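PaaA (PDB 5FF5) probably acts as an adenylating enzyme of the ThiF/E1 type in building the bicyclic core of the peptide-derived antibiotic pantocin A. Local coordinates at residues Q132-I137 with I156-L161; T226-A231 with K254-I259. One frame throughout, in Å; residues are numbered along the deposited sequence.

How the contacts relate
Read from the N terminus, the chain first pairs 132-137 with 156-161 (contact 1), closing a loop that runs through helix 142-153. It then builds strand 203-207 beyond 158-162 before crossing over to the other side of strand 134-138, where 227-229 is laid down. Contact 2 closes the second loop, by way of helix 243-254, when 254-259 pairs with 226-231. The two loops follow in series, neither nested nor crossed. Strand 134-138, of contact 1, lies beside strand 227-229, of contact 2, and joins the two pairs: Ala136 O lies 3.1 Å from Ile229 N, probably hydrogen-bonded. The strands 203-207, 158-162, 134-138, 227-229, 258-263, all parallel, follow the 3-2-1-4-5 order of a Rossmann-like sheet.

Contact 1. Residues Q132-I137 with I156-L161; sequences QSKVAI and IGTLRL
Val135, Ile137, Leu159 and Leu161 form the apolar face of two adjacent parallel strands of the first beta-alpha-beta unit of a Rossmann-like domain, in which helix 142-153 connects strand 134-138 to strand 158-162. Leu159 sends CD2 back across the strand gap to meet Ile137 CD1 at 3.9 Å, the two side chains crossing obliquely. Nearer the start of the strands, Val135 and Ile156 meet at about a right angle: CG2 of Val135, anti to its own carbonyl carbon, reaches Ile156 CD1 at 3.7 Å. Helix 142-153 covers Ile137 and Ile156, while helix 187-198 lies on Leu159 and Leu161.

Four backbone bonds join the strands in the staggered parallel pattern. Val135 and Arg160 each use both N-H and carbonyl, the former donating to Thr158 O and the latter to Val135 O. The bond from Ile137 N to Arg160 O, 2.9 Å long, is nearly straight (174° at the hydrogen) and runs almost along the C=O axis. By contrast, Thr158 N reaches Ser133 O at a more bent 136°.

On the other face, Ala136 CB sits 3.9 Å from Arg160 CB, and Lys134 lies alongside Thr158, pointing the same way, with Lys134 CG 3.7 Å from Thr158 CB. The Lys134 chain then bends at its third torsion (40°) toward Arg160. The two cationic ends lie near each other, and acids probably offset their charges: Asp224 forms a salt bridge with Lys134 and Glu205 one with Arg160. Lys134 NZ lies at the edge of the guanidinium, near its plane, beside Arg160 NH1; both being donors, the two are not hydrogen-bonded. Arg160 NE, for its part, donates to Leu221 O.

Contact 2. Residues T226-A231 with K254-I259; sequences TFIILA and KAIPVI
The side chains of Phe227 and Pro257 cross at about a right angle, so that Pro257 CB comes over a face of the aromatic ring. It stands 3.4 Å from the centroid of the Phe227 ring and 19° off its normal, a CH-pi arrangement. Ile259 approaches the same ring at its edge, with CB 4.2 Å from Phe227 CE2. Further along, Ile259 and Ile229 run side by side, the CG2 branch of Ile259 meeting Ile229 CG1 at 3.9 Å. Helix 326-345 packs on Phe227 and Ile259, and helix 142-153 on Ile229.

On the reverse face Ile228 crosses Ile256 obliquely, CG1 against its CG2, while Ile228 CB rests against Val258 CG2; helix 243-254 lies beneath Ile228 and Val258. Ile228 also anchors the backbones, its N-H donating to Pro257 O and its carbonyl accepting from Ile259 N at 2.9 Å. A weak bond from Leu230 N to Ile259 O follows. Helix 243-254 ends in a Schellman motif at Ala255, from which the chain turns into strand 258-263, the parallel neighbour of strand 227-229: the strand-helix-strand connection of a Rossmann-like fold.

Contact 1. Residues Q132-I137 with I156-L161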
ATOM      1  N   GLN A 132     -21.372   5.467  -6.286  1.00 48.24           N
ATOM      2  CA  GLN A 132     -21.953   6.486  -7.124  1.00 48.47           C
ATOM      3  C   GLN A 132     -20.886   7.362  -7.786  1.00 46.29           C
ATOM      4  O   GLN A 132     -21.203   8.166  -8.664  1.00 51.15           O
ATOM      5  CB  GLN A 132     -22.937   7.298  -6.301  1.00 42.09           C
ATOM      6  CG  GLN A 132     -24.216   6.531  -6.144  1.00 42.09           C
ATOM      7  CD  GLN A 132     -24.905   6.785  -4.829  1.00 52.28           C
ATOM      8  OE1 GLN A 132     -24.374   7.464  -3.948  1.00 58.79           O
ATOM      9  NE2 GLN A 132     -26.098   6.235  -4.684  1.00 47.50           N
ATOM     10  N   SER A 133     -19.630   7.179  -7.388  1.00 42.09           N
ATOM     11  CA  SER A 133     -18.538   7.984  -7.906  1.00 42.09           C
ATOM     12  C   SER A 133     -17.987   7.500  -9.227  1.00 47.05           C
ATOM     13  O   SER A 133     -18.080   6.321  -9.543  1.00 46.64           O
ATOM     14  CB  SER A 133     -17.410   8.043  -6.899  1.00 42.09           C
ATOM     15  OG  SER A 133     -17.784   8.854  -5.812  1.00 53.07           O
ATOM     16  N   LYS A 134     -17.401   8.436  -9.978  1.00 50.96           N
ATOM     17  CA  LYS A 134     -16.721   8.159 -11.246  1.00 50.24           C
ATOM     18  C   LYS A 134     -15.379   8.857 -11.269  1.00 46.87           C
ATOM     19  O   LYS A 134     -15.308  10.083 -11.246  1.00 48.73           O
ATOM     20  CB  LYS A 134     -17.545   8.627 -12.447  1.00 49.40           C
ATOM     21  CG  LYS A 134     -18.888   7.946 -12.610  1.00 56.42           C
ATOM     22  CD  LYS A 134     -19.419   8.156 -14.022  1.00 53.89           C
ATOM     23  CE  LYS A 134     -18.289   8.048 -15.032  1.00 54.80           C
ATOM     24  NZ  LYS A 134     -18.778   8.168 -16.430  1.00 60.43           N
ATOM     25  N   VAL A 135     -14.315   8.078 -11.335  1.00 42.60           N
ATOM     26  CA  VAL A 135     -12.983   8.639 -11.275  1.00 42.42           C
ATOM     27  C   VAL A 135     -12.333   8.437 -12.616  1.00 42.09           C
ATOM     28  O   VAL A 135     -12.427   7.358 -13.192  1.00 46.69           O
ATOM     29  CB  VAL A 135     -12.160   8.006 -10.111  1.00 42.09           C
ATOM     30  CG1 VAL A 135     -10.786   8.600  -9.997  1.00 42.09           C
ATOM     31  CG2 VAL A 135     -12.895   8.219  -8.833  1.00 42.09           C
ATOM     32  N   ALA A 136     -11.740   9.507 -13.140  1.00 42.67           N
ATOM     33  CA  ALA A 136     -11.044   9.461 -14.417  1.00 42.09           C
ATOM     34  C   ALA A 136      -9.569   9.563 -14.151  1.00 42.09           C
ATOM     35  O   ALA A 136      -9.117  10.416 -13.403  1.00 49.52           O
ATOM     36  CB  ALA A 136     -11.509  10.568 -15.337  1.00 42.09           C
ATOM     37  N   ILE A 137      -8.816   8.663 -14.749  1.00 44.80           N
ATOM     38  CA  ILE A 137      -7.385   8.582 -14.516  1.00 46.87           C
ATOM     39  C   ILE A 137      -6.650   8.779 -15.825  1.00 49.14           C
ATOM     40  O   ILE A 137      -6.901   8.077 -16.804  1.00 48.69           O
ATOM     41  CB  ILE A 137      -6.983   7.239 -13.881  1.00 42.09           C
ATOM     42  CG1 ILE A 137      -7.875   6.958 -12.676  1.00 52.45           C
ATOM     43  CG2 ILE A 137      -5.555   7.278 -13.414  1.00 43.95           C
ATOM     44  CD1 ILE A 137      -7.619   5.611 -12.034  1.00 54.89           C
ATOM     45  N   ILE A 156     -15.020   1.641  -5.926  1.00 44.42           N
ATOM     46  CA  ILE A 156     -15.304   2.823  -6.755  1.00 44.92           C
ATOM     47  C   ILE A 156     -16.367   2.475  -7.783  1.00 42.09           C
ATOM     48  O   ILE A 156     -16.411   1.363  -8.296  1.00 42.09           O
ATOM     49  CB  ILE A 156     -14.056   3.346  -7.508  1.00 42.17           C
ATOM     50  CG1 ILE A 156     -14.125   4.853  -7.694  1.00 42.09           C
ATOM     51  CG2 ILE A 156     -13.873   2.639  -8.840  1.00 42.09           C
ATOM     52  CD1 ILE A 156     -13.825   5.617  -6.433  1.00 42.55           C
ATOM     53  N   GLY A 157     -17.261   3.406  -8.056  1.00 42.09           N
ATOM     54  CA  GLY A 157     -18.345   3.101  -8.971  1.00 45.16           C
ATOM     55  C   GLY A 157     -17.915   2.824 -10.406  1.00 42.09           C
ATOM     56  O   GLY A 157     -18.219   1.770 -10.958  1.00 42.09           O
ATOM     57  N   THR A 158     -17.219   3.784 -11.012  1.00 48.70           N
ATOM     58  CA  THR A 158     -16.807   3.690 -12.408  1.00 42.09           C
ATOM     59  C   THR A 158     -15.384   4.207 -12.586  1.00 42.09           C
ATOM     60  O   THR A 158     -14.984   5.196 -11.974  1.00 43.55           O
ATOM     61  CB  THR A 158     -17.737   4.479 -13.328  1.00 46.95           C
ATOM     62  OG1 THR A 158     -19.094   4.106 -13.077  1.00 50.63           O
ATOM     63  CG2 THR A 158     -17.383   4.223 -14.783  1.00 50.09           C
ATOM     64  N   LEU A 159     -14.628   3.550 -13.450  1.00 42.20           N
ATOM     65  CA  LEU A 159     -13.285   3.990 -13.768  1.00 43.80           C
ATOM     66  C   LEU A 159     -13.185   4.381 -15.222  1.00 49.13           C
ATOM     67  O   LEU A 159     -13.560   3.599 -16.083  1.00 51.41           O
ATOM     68  CB  LEU A 159     -12.267   2.888 -13.446  1.00 48.13           C
ATOM     69  CG  LEU A 159     -11.799   2.733 -11.992  1.00 48.35           C
ATOM     70  CD1 LEU A 159     -10.816   1.598 -11.894  1.00 51.41           C
ATOM     71  CD2 LEU A 159     -11.154   4.006 -11.480  1.00 42.09           C
ATOM     72  N   ARG A 160     -12.722   5.602 -15.490  1.00 52.72           N
ATOM     73  CA  ARG A 160     -12.414   6.033 -16.854  1.00 48.86           C
ATOM     74  C   ARG A 160     -10.923   6.008 -17.055  1.00 52.69           C
ATOM     75  O   ARG A 160     -10.221   6.819 -16.461  1.00 52.17           O
ATOM     76  CB  ARG A 160     -12.900   7.450 -17.142  1.00 48.61           C
ATOM     77  CG  ARG A 160     -14.358   7.689 -16.904  1.00 59.56           C
ATOM     78  CD  ARG A 160     -14.735   9.121 -17.254  1.00 54.26           C
ATOM     79  NE  ARG A 160     -14.850   9.340 -18.693  1.00 53.86           N
ATOM     80  CZ  ARG A 160     -15.937   9.061 -19.403  1.00 55.70           C
ATOM     81  NH1 ARG A 160     -17.000   8.536 -18.803  1.00 49.17           N
ATOM     82  NH2 ARG A 160     -15.962   9.305 -20.709  1.00 53.28           N
ATOM     83  N   LEU A 161     -10.433   5.098 -17.891  1.00 59.01           N
ATOM     84  CA  LEU A 161      -8.996   4.988 -18.115  1.00 50.09           C
ATOM     85  C   LEU A 161      -8.659   5.597 -19.461  1.00 54.15           C
ATOM     86  O   LEU A 161      -9.301   5.281 -20.454  1.00 54.79           O
ATOM     87  CB  LEU A 161      -8.529   3.539 -18.065  1.00 43.72           C
ATOM     88  CG  LEU A 161      -8.985   2.704 -16.882  1.00 42.09           C
ATOM     89  CD1 LEU A 161      -8.485   1.311 -17.108  1.00 45.30           C
ATOM     90  CD2 LEU A 161      -8.442   3.281 -15.593  1.00 42.09           C
TER

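Contact 2. Residues T226-A231 with K254-I259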
ATOM      1  N   THR A 226     -16.657  12.401 -11.480  1.00 46.28           N
ATOM      2  CA  THR A 226     -16.931  13.036 -10.219  1.00 42.09           C
ATOM      3  C   THR A 226     -15.631  13.340  -9.461  1.00 42.09           C
ATOM      4  O   THR A 226     -15.632  14.077  -8.488  1.00 51.89           O
ATOM      5  CB  THR A 226     -17.872  12.158  -9.439  1.00 49.45           C
ATOM      6  OG1 THR A 226     -17.278  10.867  -9.291  1.00 59.38           O
ATOM      7  CG2 THR A 226     -19.165  11.996 -10.228  1.00 42.09           C
ATOM      8  N   PHE A 227     -14.523  12.794  -9.946  1.00 42.09           N
ATOM      9  CA  PHE A 227     -13.204  12.987  -9.345  1.00 42.09           C
ATOM     10  C   PHE A 227     -12.132  12.776 -10.416  1.00 42.09           C
ATOM     11  O   PHE A 227     -12.323  11.974 -11.317  1.00 45.29           O
ATOM     12  CB  PHE A 227     -12.975  12.004  -8.190  1.00 47.69           C
ATOM     13  CG  PHE A 227     -12.144  12.560  -7.072  1.00 47.80           C
ATOM     14  CD1 PHE A 227     -12.721  12.904  -5.866  1.00 46.19           C
ATOM     15  CD2 PHE A 227     -10.776  12.719  -7.222  1.00 45.73           C
ATOM     16  CE1 PHE A 227     -11.950  13.419  -4.843  1.00 46.12           C
ATOM     17  CE2 PHE A 227     -10.001  13.243  -6.203  1.00 42.09           C
ATOM     18  CZ  PHE A 227     -10.586  13.592  -5.017  1.00 42.09           C
ATOM     19  N   ILE A 228     -11.003  13.476 -10.325  1.00 42.09           N
ATOM     20  CA  ILE A 228      -9.937  13.307 -11.314  1.00 45.40           C
ATOM     21  C   ILE A 228      -8.573  13.096 -10.652  1.00 51.08           C
ATOM     22  O   ILE A 228      -8.201  13.800  -9.699  1.00 49.06           O
ATOM     23  CB  ILE A 228      -9.836  14.539 -12.284  1.00 42.70           C
ATOM     24  CG1 ILE A 228     -11.061  14.632 -13.186  1.00 42.09           C
ATOM     25  CG2 ILE A 228      -8.576  14.463 -13.121  1.00 42.09           C
ATOM     26  CD1 ILE A 228     -11.079  15.812 -14.036  1.00 42.09           C
ATOM     27  N   ILE A 229      -7.820  12.142 -11.196  1.00 46.92           N
ATOM     28  CA  ILE A 229      -6.458  11.856 -10.766  1.00 46.56           C
ATOM     29  C   ILE A 229      -5.550  12.076 -11.959  1.00 50.27           C
ATOM     30  O   ILE A 229      -5.806  11.504 -13.018  1.00 50.55           O
ATOM     31  CB  ILE A 229      -6.295  10.390 -10.270  1.00 53.89           C
ATOM     32  CG1 ILE A 229      -7.307  10.060  -9.162  1.00 53.05           C
ATOM     33  CG2 ILE A 229      -4.857  10.115  -9.837  1.00 46.00           C
ATOM     34  CD1 ILE A 229      -7.211   8.644  -8.623  1.00 46.12           C
ATOM     35  N   LEU A 230      -4.505  12.885 -11.794  1.00 42.09           N
ATOM     36  CA  LEU A 230      -3.540  13.132 -12.868  1.00 48.35           C
ATOM     37  C   LEU A 230      -2.195  13.420 -12.255  1.00 59.42           C
ATOM     38  O   LEU A 230      -2.099  13.624 -11.052  1.00 67.73           O
ATOM     39  CB  LEU A 230      -3.939  14.292 -13.792  1.00 49.20           C
ATOM     40  CG  LEU A 230      -4.196  15.705 -13.263  1.00 58.93           C
ATOM     41  CD1 LEU A 230      -5.377  15.681 -12.347  1.00 68.92           C
ATOM     42  CD2 LEU A 230      -2.975  16.363 -12.586  1.00 50.31           C
ATOM     43  N   ALA A 231      -1.160  13.491 -13.086  1.00 65.66           N
ATOM     44  CA  ALA A 231       0.205  13.606 -12.591  1.00 59.36           C
ATOM     45  C   ALA A 231       0.624  15.042 -12.349  1.00 62.98           C
ATOM     46  O   ALA A 231      -0.048  15.984 -12.757  1.00 59.00           O
ATOM     47  CB  ALA A 231       1.171  12.950 -13.557  1.00 66.74           C
ATOM     48  N   LYS A 254     -16.514  22.497 -13.822  1.00 57.79           N
ATOM     49  CA  LYS A 254     -17.558  21.511 -13.533  1.00 53.23           C
ATOM     50  C   LYS A 254     -17.648  21.091 -12.055  1.00 51.17           C
ATOM     51  O   LYS A 254     -18.398  20.177 -11.724  1.00 59.08           O
ATOM     52  CB  LYS A 254     -17.347  20.272 -14.397  1.00 49.55           C
ATOM     53  CG  LYS A 254     -17.043  20.584 -15.844  1.00 53.66           C
ATOM     54  CD  LYS A 254     -17.473  19.453 -16.770  1.00 62.49           C
ATOM     55  CE  LYS A 254     -18.984  19.459 -16.981  1.00 66.04           C
ATOM     56  NZ  LYS A 254     -19.419  18.391 -17.923  1.00 69.30           N
ATOM     57  N   ALA A 255     -16.884  21.744 -11.177  1.00 50.39           N
ATOM     58  CA  ALA A 255     -16.806  21.371  -9.753  1.00 48.22           C
ATOM     59  C   ALA A 255     -16.391  19.919  -9.562  1.00 50.61           C
ATOM     60  O   ALA A 255     -17.125  19.127  -8.976  1.00 54.42           O
ATOM     61  CB  ALA A 255     -18.127  21.615  -9.053  1.00 42.09           C
ATOM     62  N   ILE A 256     -15.211  19.576 -10.055  1.00 42.09           N
ATOM     63  CA  ILE A 256     -14.707  18.229  -9.942  1.00 44.32           C
ATOM     64  C   ILE A 256     -13.392  18.210  -9.166  1.00 47.22           C
ATOM     65  O   ILE A 256     -12.454  18.924  -9.513  1.00 44.69           O
ATOM     66  CB  ILE A 256     -14.486  17.596 -11.317  1.00 46.76           C
ATOM     67  CG1 ILE A 256     -15.756  17.676 -12.165  1.00 52.33           C
ATOM     68  CG2 ILE A 256     -14.049  16.154 -11.171  1.00 45.34           C
ATOM     69  CD1 ILE A 256     -15.502  17.377 -13.656  1.00 52.73           C
ATOM     70  N   PRO A 257     -13.329  17.404  -8.097  1.00 52.08           N
ATOM     71  CA  PRO A 257     -12.066  17.262  -7.379  1.00 47.04           C
ATOM     72  C   PRO A 257     -10.941  16.686  -8.252  1.00 46.22           C
ATOM     73  O   PRO A 257     -11.122  15.757  -9.030  1.00 42.97           O
ATOM     74  CB  PRO A 257     -12.425  16.307  -6.237  1.00 43.81           C
ATOM     75  CG  PRO A 257     -13.891  16.427  -6.081  1.00 42.09           C
ATOM     76  CD  PRO A 257     -14.410  16.639  -7.452  1.00 49.66           C
ATOM     77  N   VAL A 258      -9.765  17.268  -8.101  1.00 42.83           N
ATOM     78  CA  VAL A 258      -8.582  16.841  -8.804  1.00 44.31           C
ATOM     79  C   VAL A 258      -7.463  16.631  -7.776  1.00 50.53           C
ATOM     80  O   VAL A 258      -7.215  17.492  -6.929  1.00 54.61           O
ATOM     81  CB  VAL A 258      -8.162  17.899  -9.868  1.00 45.20           C
ATOM     82  CG1 VAL A 258      -6.888  17.510 -10.582  1.00 42.09           C
ATOM     83  CG2 VAL A 258      -9.279  18.146 -10.851  1.00 44.11           C
ATOM     84  N   ILE A 259      -6.781  15.495  -7.843  1.00 44.30           N
ATOM     85  CA  ILE A 259      -5.652  15.277  -6.956  1.00 45.77           C
ATOM     86  C   ILE A 259      -4.403  15.108  -7.789  1.00 48.71           C
ATOM     87  O   ILE A 259      -4.416  14.389  -8.778  1.00 54.35           O
ATOM     88  CB  ILE A 259      -5.843  14.041  -6.049  1.00 59.75           C
ATOM     89  CG1 ILE A 259      -4.759  14.016  -4.958  1.00 56.81           C
ATOM     90  CG2 ILE A 259      -5.794  12.764  -6.870  1.00 53.23           C
ATOM     91  CD1 ILE A 259      -4.869  12.883  -3.984  1.00 42.09           C
TER